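O-methyltransferase (Coxiella burnetii, PDB 3TR6) probably transfers methyl groups from S-adenosylmethionine to hydroxyl oxygens of a substrate, and is seen here with S-adenosylhomocysteine and a nickel ion bound. Local coordinates at residues 31-36 against 106-111; 50-55 against 216-221; 65-70 against 89-94; 155-160 against 204-209. All coordinates share one frame; numbering follows the deposited sequence.

From the N terminus, helix 28-40 supplies the first half of interaction 1, and the loop closes some 70 residues later on helix 99-111. Interaction 2 opens on helix 50-63, before interaction 1 has closed, so the two cross; it closes only at strand 218-223. Interaction 3, a short link between strands 67-71 and 91-96, nests inside both loops. Interaction 4 opens at 155-160, after interactions 1 and 3 are complete, and closes at 204-209 inside the loop of interaction 2. Strands 207-212 and 218-223 are sheet neighbours, so interactions 2 and 4 touch; both also reach the second subunit. Together they tie N-terminal helices, the parallel strands and the antiparallel edge of one sheet.

Interaction 1. Residues 31-36 against 106-111; sequences AELREE and KEYWEK
Y108 reaches across from helix 99-111 and lays its ring against L33 of helix 28-40, packing the two helices together nearly antiparallel with segment axes 11.2 Å apart. The apolar part is a CH-pi contact: L33 CD1 sits over one ring face, 3.7 Å from the Y108 centroid and displaced toward the rim on the CD2 side, while L33 CB lies near CD1 and CE1. I80 of helix 77-83 touches both side chains, and that of L33 is about 7 Å from the bound S-adenosylhomocysteine.

The polar part gathers at the phenol end. Y108 OH gives a hydrogen bond of 3.0 Å to E36 OE2, which lies near the ring plane and is met on its anti side, tilted from the carboxylate plane, with carboxylate and ring 86° apart. A salt bridge joins K111 NZ to E32 OE2 at 3.0 Å, through the syn lone pair. Both side chains, E32 and K111, are extended beyond CG and cross at about a right angle.

One tyrosine serves two chemistries, its face buried on leucine and its hydroxyl bonded to E36 and close to E32 OE2. K111 would be expected to offset part of the charge of E32.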
# COMPACT_ATOMS: atom_id res chain seq x y z
N ALA A 31 11.97 -16.88 -6.17
CA ALA A 31 12.08 -16.96 -7.62
C ALA A 31 12.13 -18.43 -8.05
O ALA A 31 11.45 -18.83 -8.99
CB ALA A 31 13.32 -16.23 -8.10
N GLU A 32 12.94 -19.21 -7.34
CA GLU A 32 13.07 -20.64 -7.61
C GLU A 32 11.77 -21.38 -7.36
O GLU A 32 11.41 -22.30 -8.10
CB GLU A 32 14.19 -21.22 -6.74
CG GLU A 32 14.23 -22.73 -6.70
CD GLU A 32 15.24 -23.25 -5.70
OE1 GLU A 32 16.07 -22.45 -5.21
OE2 GLU A 32 15.20 -24.47 -5.38
N LEU A 33 11.06 -20.97 -6.31
CA LEU A 33 9.79 -21.60 -5.94
C LEU A 33 8.73 -21.49 -7.03
O LEU A 33 7.94 -22.41 -7.23
CB LEU A 33 9.26 -21.00 -4.63
CG LEU A 33 7.83 -21.39 -4.25
CD1 LEU A 33 7.71 -22.88 -4.03
CD2 LEU A 33 7.37 -20.63 -3.01
N ARG A 34 8.70 -20.37 -7.75
CA ARG A 34 7.69 -20.20 -8.78
C ARG A 34 8.11 -20.74 -10.15
O ARG A 34 7.27 -21.06 -10.99
CB ARG A 34 7.18 -18.76 -8.86
CG ARG A 34 8.15 -17.72 -9.36
CD ARG A 34 7.36 -16.54 -9.93
NE ARG A 34 8.16 -15.32 -10.04
CZ ARG A 34 9.20 -15.18 -10.85
NH1 ARG A 34 9.61 -16.19 -11.61
NH2 ARG A 34 9.86 -14.03 -10.89
N GLU A 35 9.42 -20.84 -10.37
CA GLU A 35 9.91 -21.57 -11.54
C GLU A 35 9.46 -23.02 -11.42
O GLU A 35 9.03 -23.63 -12.40
CB GLU A 35 11.43 -21.49 -11.63
CG GLU A 35 11.96 -20.13 -12.05
CD GLU A 35 11.38 -19.65 -13.36
OE1 GLU A 35 10.69 -18.60 -13.37
OE2 GLU A 35 11.60 -20.32 -14.40
N GLU A 36 9.56 -23.57 -10.22
CA GLU A 36 9.15 -24.95 -9.98
C GLU A 36 7.63 -25.11 -10.00
O GLU A 36 7.12 -26.12 -10.49
CB GLU A 36 9.71 -25.46 -8.66
CG GLU A 36 9.08 -26.77 -8.20
CD GLU A 36 10.08 -27.77 -7.68
OE1 GLU A 36 9.77 -28.98 -7.71
OE2 GLU A 36 11.18 -27.36 -7.24
N LYS A 106 5.87 -26.75 2.32
CA LYS A 106 6.64 -27.17 3.49
C LYS A 106 8.12 -27.23 3.14
O LYS A 106 8.96 -26.72 3.88
CB LYS A 106 6.22 -28.56 3.97
CG LYS A 106 4.95 -28.61 4.79
CD LYS A 106 4.58 -30.06 5.10
CE LYS A 106 3.29 -30.15 5.89
NZ LYS A 106 2.76 -31.54 5.94
N GLU A 107 8.41 -27.86 2.02
CA GLU A 107 9.78 -28.08 1.58
C GLU A 107 10.52 -26.75 1.46
O GLU A 107 11.63 -26.61 1.96
CB GLU A 107 9.78 -28.81 0.24
CG GLU A 107 11.09 -29.43 -0.18
CD GLU A 107 10.96 -30.19 -1.48
OE1 GLU A 107 10.05 -31.05 -1.60
OE2 GLU A 107 11.77 -29.91 -2.39
N TYR A 108 9.88 -25.77 0.83
CA TYR A 108 10.53 -24.49 0.57
C TYR A 108 10.65 -23.60 1.81
O TYR A 108 11.65 -22.89 1.96
CB TYR A 108 9.84 -23.74 -0.58
CG TYR A 108 10.42 -24.08 -1.94
CD1 TYR A 108 11.37 -23.26 -2.53
CD2 TYR A 108 10.02 -25.22 -2.63
CE1 TYR A 108 11.90 -23.56 -3.76
CE2 TYR A 108 10.54 -25.52 -3.87
CZ TYR A 108 11.49 -24.69 -4.43
OH TYR A 108 12.02 -24.99 -5.66
N TRP A 109 9.66 -23.65 2.69
CA TRP A 109 9.74 -22.82 3.89
C TRP A 109 10.62 -23.43 4.98
O TRP A 109 11.04 -22.74 5.90
CB TRP A 109 8.36 -22.38 4.41
CG TRP A 109 7.57 -23.39 5.19
CD1 TRP A 109 7.99 -24.11 6.27
CD2 TRP A 109 6.20 -23.75 4.98
NE1 TRP A 109 6.98 -24.92 6.73
CE2 TRP A 109 5.86 -24.71 5.95
CE3 TRP A 109 5.22 -23.37 4.05
CZ2 TRP A 109 4.60 -25.30 6.02
CZ3 TRP A 109 3.97 -23.94 4.12
CH2 TRP A 109 3.67 -24.90 5.10
N GLU A 110 10.92 -24.72 4.85
CA GLU A 110 11.96 -25.33 5.65
C GLU A 110 13.30 -24.85 5.11
O GLU A 110 14.16 -24.39 5.86
CB GLU A 110 11.89 -26.86 5.57
CG GLU A 110 10.65 -27.47 6.22
CD GLU A 110 10.53 -28.96 5.97
OE1 GLU A 110 11.49 -29.55 5.42
OE2 GLU A 110 9.49 -29.55 6.31
N LYS A 111 13.46 -24.95 3.80
CA LYS A 111 14.67 -24.52 3.11
C LYS A 111 14.95 -23.04 3.35
O LYS A 111 16.08 -22.58 3.19
CB LYS A 111 14.54 -24.80 1.61
CG LYS A 111 15.80 -24.57 0.80
CD LYS A 111 15.59 -24.96 -0.66
CE LYS A 111 16.87 -24.85 -1.46
NZ LYS A 111 16.68 -25.26 -2.88

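Interaction 2. Residues 50-55 against 216-221; sequences PEQAQL and DGLTLA
Q52 and L218 mark the closest backbone approach, their CA atoms 7.7 Å apart, where the first turns of helix 50-63 face the start of strand 218-223; no backbone-to-backbone bond spans the gap, and side chains bridge it. L55 and L218 reach toward each other tip to tip, with CD2 of L55 3.5 Å from CD2 of L218. In both leucines CG stands anti to the backbone N (chi1 164° in L55, -175° in L218).

Q52 crosses L218 obliquely. Its amide carbon CD lies 4.0 Å from L218 CD1 and its NE2 is 3.8 Å from L218 CB, so the amide end of Q52 lies beside the leucine side chain. NE2 also nears the backbone of D216 and G217, 3.7 Å from G217 O. The polar atoms find their hydrogen-bond partners elsewhere: NE2 donates to D173 OD1 and I214 O, and OE1 pairs with Y145 OH. D173 belongs to the nickel site, which makes Q52 a second-shell residue for that metal.

Strand 218-223 lies between strands 168-173 and 207-212; L218 also packs on A171. Helix 50-63 meets Y77 of helix 77-83 through P50 and A53, while L55 touches I212 of the second subunit.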
# COMPACT_ATOMS: atom_id res chain seq x y z
N PRO A 50 4.68 -11.73 -7.69
CA PRO A 50 5.87 -11.37 -6.92
C PRO A 50 5.75 -9.96 -6.33
O PRO A 50 6.11 -9.74 -5.17
CB PRO A 50 6.99 -11.44 -7.95
CG PRO A 50 6.51 -12.44 -8.93
CD PRO A 50 5.02 -12.27 -9.02
N GLU A 51 5.24 -9.02 -7.12
CA GLU A 51 5.14 -7.64 -6.69
C GLU A 51 4.06 -7.44 -5.63
O GLU A 51 4.22 -6.61 -4.73
CB GLU A 51 4.91 -6.70 -7.87
CG GLU A 51 3.60 -6.91 -8.61
CD GLU A 51 3.72 -7.90 -9.75
OE1 GLU A 51 4.52 -8.84 -9.64
OE2 GLU A 51 3.02 -7.72 -10.77
N GLN A 52 2.98 -8.20 -5.72
CA GLN A 52 1.92 -8.11 -4.72
C GLN A 52 2.39 -8.69 -3.40
O GLN A 52 2.13 -8.13 -2.33
CB GLN A 52 0.64 -8.82 -5.19
CG GLN A 52 -0.56 -8.52 -4.30
CD GLN A 52 -1.76 -9.38 -4.62
OE1 GLN A 52 -1.87 -10.52 -4.16
NE2 GLN A 52 -2.69 -8.83 -5.39
N ALA A 53 3.08 -9.83 -3.47
CA ALA A 53 3.62 -10.47 -2.29
C ALA A 53 4.61 -9.55 -1.59
O ALA A 53 4.67 -9.50 -0.36
CB ALA A 53 4.30 -11.78 -2.66
N GLN A 54 5.39 -8.82 -2.37
CA GLN A 54 6.39 -7.91 -1.82
C GLN A 54 5.72 -6.81 -1.01
O GLN A 54 6.26 -6.38 0.02
CB GLN A 54 7.24 -7.31 -2.94
CG GLN A 54 8.25 -6.29 -2.45
CD GLN A 54 9.27 -5.95 -3.51
OE1 GLN A 54 9.70 -6.82 -4.28
NE2 GLN A 54 9.67 -4.68 -3.57
N LEU A 55 4.56 -6.36 -1.47
CA LEU A 55 3.77 -5.37 -0.75
C LEU A 55 3.27 -5.94 0.57
O LEU A 55 3.25 -5.25 1.59
CB LEU A 55 2.59 -4.91 -1.60
CG LEU A 55 1.44 -4.17 -0.90
CD1 LEU A 55 1.92 -2.88 -0.25
CD2 LEU A 55 0.30 -3.90 -1.87
N ASP A 216 -3.62 -8.95 -9.05
CA ASP A 216 -4.97 -8.92 -9.59
C ASP A 216 -5.89 -8.01 -8.76
O ASP A 216 -7.10 -8.22 -8.68
CB ASP A 216 -5.56 -10.33 -9.68
CG ASP A 216 -6.85 -10.37 -10.49
OD1 ASP A 216 -6.92 -9.68 -11.52
OD2 ASP A 216 -7.78 -11.09 -10.08
N GLY A 217 -5.29 -6.99 -8.15
CA GLY A 217 -6.04 -6.10 -7.28
C GLY A 217 -5.95 -6.58 -5.85
O GLY A 217 -6.21 -7.75 -5.55
N LEU A 218 -5.57 -5.68 -4.96
CA LEU A 218 -5.44 -6.02 -3.56
C LEU A 218 -6.21 -5.04 -2.68
O LEU A 218 -5.81 -3.88 -2.53
CB LEU A 218 -3.96 -6.04 -3.16
CG LEU A 218 -3.71 -6.52 -1.73
CD1 LEU A 218 -4.04 -8.01 -1.58
CD2 LEU A 218 -2.27 -6.24 -1.33
N THR A 219 -7.33 -5.49 -2.12
CA THR A 219 -8.09 -4.67 -1.20
C THR A 219 -7.51 -4.79 0.20
O THR A 219 -7.26 -5.89 0.69
CB THR A 219 -9.58 -5.07 -1.16
OG1 THR A 219 -10.17 -4.80 -2.44
CG2 THR A 219 -10.33 -4.28 -0.10
N LEU A 220 -7.28 -3.65 0.84
CA LEU A 220 -6.84 -3.63 2.22
C LEU A 220 -7.95 -3.04 3.09
O LEU A 220 -8.48 -1.97 2.78
CB LEU A 220 -5.56 -2.81 2.37
CG LEU A 220 -4.43 -3.20 1.44
CD1 LEU A 220 -3.23 -2.28 1.62
CD2 LEU A 220 -4.03 -4.66 1.65
N ALA A 221 -8.29 -3.74 4.16
CA ALA A 221 -9.32 -3.28 5.08
C ALA A 221 -8.81 -3.31 6.52
O ALA A 221 -8.59 -4.38 7.09
CB ALA A 221 -10.58 -4.12 4.94

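Interaction 3. Residues 65-70 against 89-94; sequences AKKVID and DGTLIT
T94 OG1 donates to D70 OD2 at 2.7 Å, using the anti lone pair of the carboxylate, toward the C-terminal end of the paired strands. These belong to a beta-alpha-beta crossover, strand 67-71, helix 77-83, strand 91-96, in the Rossmann-like fold of the methyltransferase. D70 OD1 in turn binds S78 OG, a residue of the S-adenosylhomocysteine site, and T94 OG1 also bonds T73 OG1, so the pair joins a network beside the bound S-adenosylhomocysteine. CG of D70 and OG1 of T94 are both anti to the backbone N (chi1 176° and 179°), which sets the two side chains side by side.

Four backbone bonds hold the parallel strands: T91 N to K66 O, V68 N to T91 O, I93 N to V68 O, and D70 N to I93 O at 2.8 Å. At the opposite end K66 and D89 form a weak salt bridge, with K66 NZ 3.3 Å from D89 OD1.

Packing splits between the two faces. V68, L92 and D70 meet M82 of helix 77-83, with V68 CG1 3.6 Å from L92 CD1. On the other face I69 and I93 both touch L132 of helix 125-133, and I69 CG1 lies 4.0 Å from I93 CG1.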
# COMPACT_ATOMS: atom_id res chain seq x y z
N ALA A 65 3.78 -7.14 12.41
CA ALA A 65 2.78 -8.17 12.64
C ALA A 65 3.40 -9.40 13.27
O ALA A 65 4.38 -9.95 12.75
CB ALA A 65 2.09 -8.52 11.33
N LYS A 66 2.85 -9.84 14.39
CA LYS A 66 3.38 -10.99 15.11
C LYS A 66 2.50 -12.22 14.96
O LYS A 66 2.90 -13.33 15.30
CB LYS A 66 3.58 -10.64 16.59
CG LYS A 66 4.53 -9.48 16.83
CD LYS A 66 4.60 -9.11 18.30
CE LYS A 66 5.41 -7.83 18.52
NZ LYS A 66 6.83 -7.98 18.08
N LYS A 67 1.30 -12.01 14.43
CA LYS A 67 0.35 -13.10 14.20
C LYS A 67 -0.36 -12.93 12.86
O LYS A 67 -1.22 -12.06 12.71
CB LYS A 67 -0.68 -13.17 15.33
CG LYS A 67 -0.21 -13.91 16.56
CD LYS A 67 -1.41 -14.21 17.46
CE LYS A 67 -1.14 -15.37 18.39
NZ LYS A 67 -2.41 -15.85 19.02
N VAL A 68 -0.00 -13.77 11.90
CA VAL A 68 -0.52 -13.66 10.55
C VAL A 68 -1.24 -14.93 10.12
O VAL A 68 -0.84 -16.03 10.48
CB VAL A 68 0.62 -13.38 9.54
CG1 VAL A 68 0.11 -13.39 8.11
CG2 VAL A 68 1.30 -12.05 9.86
N ILE A 69 -2.31 -14.77 9.35
CA ILE A 69 -2.97 -15.91 8.73
C ILE A 69 -2.88 -15.82 7.21
O ILE A 69 -3.10 -14.76 6.62
CB ILE A 69 -4.44 -16.04 9.14
CG1 ILE A 69 -4.58 -16.06 10.66
CG2 ILE A 69 -5.03 -17.31 8.55
CD1 ILE A 69 -6.00 -16.26 11.14
N ASP A 70 -2.55 -16.93 6.58
CA ASP A 70 -2.43 -17.00 5.14
C ASP A 70 -3.46 -18.00 4.60
O ASP A 70 -3.25 -19.21 4.66
CB ASP A 70 -1.01 -17.41 4.75
CG ASP A 70 -0.83 -17.61 3.26
OD1 ASP A 70 -0.82 -16.60 2.53
OD2 ASP A 70 -0.67 -18.77 2.83
N ASP A 89 9.63 -12.95 16.89
CA ASP A 89 8.62 -13.65 17.68
C ASP A 89 7.29 -13.78 16.94
O ASP A 89 6.26 -14.07 17.55
CB ASP A 89 8.40 -12.94 19.02
CG ASP A 89 8.03 -11.47 18.85
OD1 ASP A 89 8.68 -10.77 18.03
OD2 ASP A 89 7.08 -11.01 19.53
N GLY A 90 7.31 -13.58 15.63
CA GLY A 90 6.10 -13.64 14.83
C GLY A 90 5.82 -15.04 14.31
O GLY A 90 6.74 -15.83 14.10
N THR A 91 4.55 -15.35 14.12
CA THR A 91 4.16 -16.63 13.55
C THR A 91 3.10 -16.45 12.47
O THR A 91 2.34 -15.49 12.49
CB THR A 91 3.64 -17.62 14.62
OG1 THR A 91 2.49 -17.07 15.27
CG2 THR A 91 4.73 -17.91 15.64
N LEU A 92 3.07 -17.39 11.53
CA LEU A 92 2.10 -17.38 10.45
C LEU A 92 1.53 -18.77 10.27
O LEU A 92 2.28 -19.74 10.14
CB LEU A 92 2.75 -16.90 9.15
CG LEU A 92 1.88 -16.73 7.89
CD1 LEU A 92 2.52 -15.75 6.92
CD2 LEU A 92 1.60 -18.07 7.20
N ILE A 93 0.21 -18.88 10.28
CA ILE A 93 -0.43 -20.14 9.93
C ILE A 93 -1.03 -20.04 8.54
O ILE A 93 -1.65 -19.04 8.19
CB ILE A 93 -1.51 -20.56 10.95
CG1 ILE A 93 -2.68 -19.59 10.94
CG2 ILE A 93 -0.91 -20.66 12.35
CD1 ILE A 93 -3.69 -19.88 12.03
N THR A 94 -0.82 -21.08 7.74
CA THR A 94 -1.27 -21.06 6.35
C THR A 94 -2.29 -22.17 6.10
O THR A 94 -2.13 -23.29 6.57
CB THR A 94 -0.08 -21.18 5.38
OG1 THR A 94 -0.56 -21.20 4.03
CG2 THR A 94 0.72 -22.45 5.65

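Interaction 4. Residues 155-160 against 204-209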
# COMPACT_ATOMS: atom_id res chain seq x y z
N LEU A 155 -17.46 -15.02 3.53
CA LEU A 155 -17.31 -15.81 4.75
C LEU A 155 -15.95 -15.55 5.40
O LEU A 155 -15.88 -15.13 6.55
CB LEU A 155 -17.46 -17.30 4.45
CG LEU A 155 -17.18 -18.24 5.63
CD1 LEU A 155 -18.16 -17.98 6.77
CD2 LEU A 155 -17.23 -19.69 5.19
N TYR A 156 -14.87 -15.81 4.66
CA TYR A 156 -13.52 -15.60 5.15
C TYR A 156 -13.29 -14.18 5.65
O TYR A 156 -12.58 -13.95 6.63
CB TYR A 156 -12.49 -15.92 4.07
CG TYR A 156 -12.53 -17.35 3.58
CD1 TYR A 156 -12.93 -18.39 4.41
CD2 TYR A 156 -12.15 -17.66 2.27
CE1 TYR A 156 -12.96 -19.69 3.95
CE2 TYR A 156 -12.17 -18.96 1.82
CZ TYR A 156 -12.58 -19.97 2.66
OH TYR A 156 -12.61 -21.27 2.19
N TYR A 157 -13.87 -13.21 4.95
CA TYR A 157 -13.76 -11.81 5.32
C TYR A 157 -14.43 -11.59 6.67
O TYR A 157 -13.84 -11.01 7.59
CB TYR A 157 -14.41 -10.93 4.25
CG TYR A 157 -14.47 -9.45 4.58
CD1 TYR A 157 -13.38 -8.62 4.33
CD2 TYR A 157 -15.61 -8.88 5.12
CE1 TYR A 157 -13.43 -7.27 4.63
CE2 TYR A 157 -15.67 -7.53 5.42
CZ TYR A 157 -14.57 -6.73 5.17
OH TYR A 157 -14.62 -5.38 5.46
N GLU A 158 -15.66 -12.07 6.77
CA GLU A 158 -16.46 -11.92 7.98
C GLU A 158 -15.77 -12.56 9.17
O GLU A 158 -15.76 -12.01 10.27
CB GLU A 158 -17.84 -12.54 7.77
CG GLU A 158 -18.97 -11.69 8.29
CD GLU A 158 -18.97 -10.30 7.70
OE1 GLU A 158 -18.81 -10.18 6.47
OE2 GLU A 158 -19.11 -9.33 8.47
N GLU A 159 -15.19 -13.73 8.95
CA GLU A 159 -14.46 -14.44 10.00
C GLU A 159 -13.16 -13.73 10.35
O GLU A 159 -12.75 -13.69 11.51
CB GLU A 159 -14.17 -15.88 9.56
CG GLU A 159 -15.42 -16.73 9.38
CD GLU A 159 -16.07 -17.09 10.70
OE1 GLU A 159 -15.69 -18.13 11.29
OE2 GLU A 159 -16.97 -16.34 11.15
N SER A 160 -12.52 -13.16 9.33
CA SER A 160 -11.25 -12.46 9.53
C SER A 160 -11.42 -11.20 10.36
O SER A 160 -10.50 -10.79 11.07
CB SER A 160 -10.59 -12.14 8.19
OG SER A 160 -10.11 -13.32 7.57
N ASP A 204 -18.78 -0.91 3.97
CA ASP A 204 -18.57 -1.40 5.33
C ASP A 204 -17.92 -0.34 6.22
O ASP A 204 -16.79 0.09 5.99
CB ASP A 204 -17.73 -2.68 5.30
CG ASP A 204 -17.63 -3.34 6.66
OD1 ASP A 204 -18.25 -2.83 7.61
OD2 ASP A 204 -16.93 -4.37 6.77
N GLU A 205 -18.65 0.08 7.26
CA GLU A 205 -18.17 1.12 8.16
C GLU A 205 -17.38 0.57 9.34
O GLU A 205 -17.01 1.32 10.25
CB GLU A 205 -19.34 1.97 8.65
CG GLU A 205 -19.72 3.09 7.70
CD GLU A 205 -21.05 3.73 8.05
OE1 GLU A 205 -21.75 3.20 8.94
OE2 GLU A 205 -21.40 4.76 7.44
N ARG A 206 -17.11 -0.73 9.32
CA ARG A 206 -16.31 -1.36 10.36
C ARG A 206 -14.83 -1.27 10.03
O ARG A 206 -13.97 -1.60 10.86
CB ARG A 206 -16.71 -2.83 10.50
CG ARG A 206 -18.17 -3.04 10.83
CD ARG A 206 -18.53 -4.50 10.79
NE ARG A 206 -18.52 -5.02 9.43
CZ ARG A 206 -18.83 -6.27 9.11
NH1 ARG A 206 -19.18 -7.13 10.06
NH2 ARG A 206 -18.79 -6.66 7.85
N VAL A 207 -14.53 -0.82 8.81
CA VAL A 207 -13.16 -0.79 8.32
C VAL A 207 -12.83 0.51 7.59
O VAL A 207 -13.72 1.23 7.14
CB VAL A 207 -12.88 -1.95 7.35
CG1 VAL A 207 -13.07 -3.28 8.03
CG2 VAL A 207 -13.79 -1.84 6.13
N ASP A 208 -11.54 0.80 7.49
CA ASP A 208 -11.03 1.77 6.53
C ASP A 208 -10.35 0.95 5.44
O ASP A 208 -9.65 -0.02 5.74
CB ASP A 208 -10.02 2.72 7.18
CG ASP A 208 -10.68 3.71 8.13
OD1 ASP A 208 -11.76 4.24 7.78
OD2 ASP A 208 -10.13 3.94 9.22
N MSE A 209 -10.55 1.31 4.19
CA MSE A 209 -10.07 0.47 3.10
C MSE A 209 -9.43 1.21 1.93
O MSE A 209 -9.44 2.44 1.86
CB MSE A 209 -11.18 -0.47 2.61
CG MSE A 209 -12.45 0.23 2.14
SE MSE A 209 -12.34 0.83 0.28
CE MSE A 209 -12.30 -0.90 -0.62
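Y157 CG stands anti to the backbone N (chi1 175°) on a CB that points toward 204-209, while in R206 the bend at chi3 (-70°) turns NE toward D204. The phenol and the aspartate meet tip to tip: Y157 OH donates to D204 OD2 at 2.8 Å, the oxygen lying near the ring plane and being met on its anti side, tilted from the carboxylate plane. V207 CG1 and CG2 also approach the same hydroxyl.

R206 is gripped from two sides. End-on, both NH1 and NH2 give to a single atom, E158 OE2, at 2.7 Å from NH1; guanidinium and carboxylate are nearly coplanar, 18° apart. Side-on, R206 NE binds D204 OD1 at 2.9 Å and NH2 binds D204 OD2 at 3.1 Å. D204 OD1 also accepts from R206 N, making an Asx turn just after helix 189-203, and it receives R206 N and R206 NE from opposite faces of its plane.

The network ties helix 153-163 to the turn leading into strand 207-212, the edge strand of the sheet within this chain. Further out, E158 OE1 pairs with K200, and F197 of helix 189-203 meets the Y157 ring edge-to-face. R25 of the second subunit bonds the backbone oxygens of D204 and V207. Next to Y157 along the helix, Y156 touches the bound S-adenosylhomocysteine and its hydroxyl bonds D149 OD1.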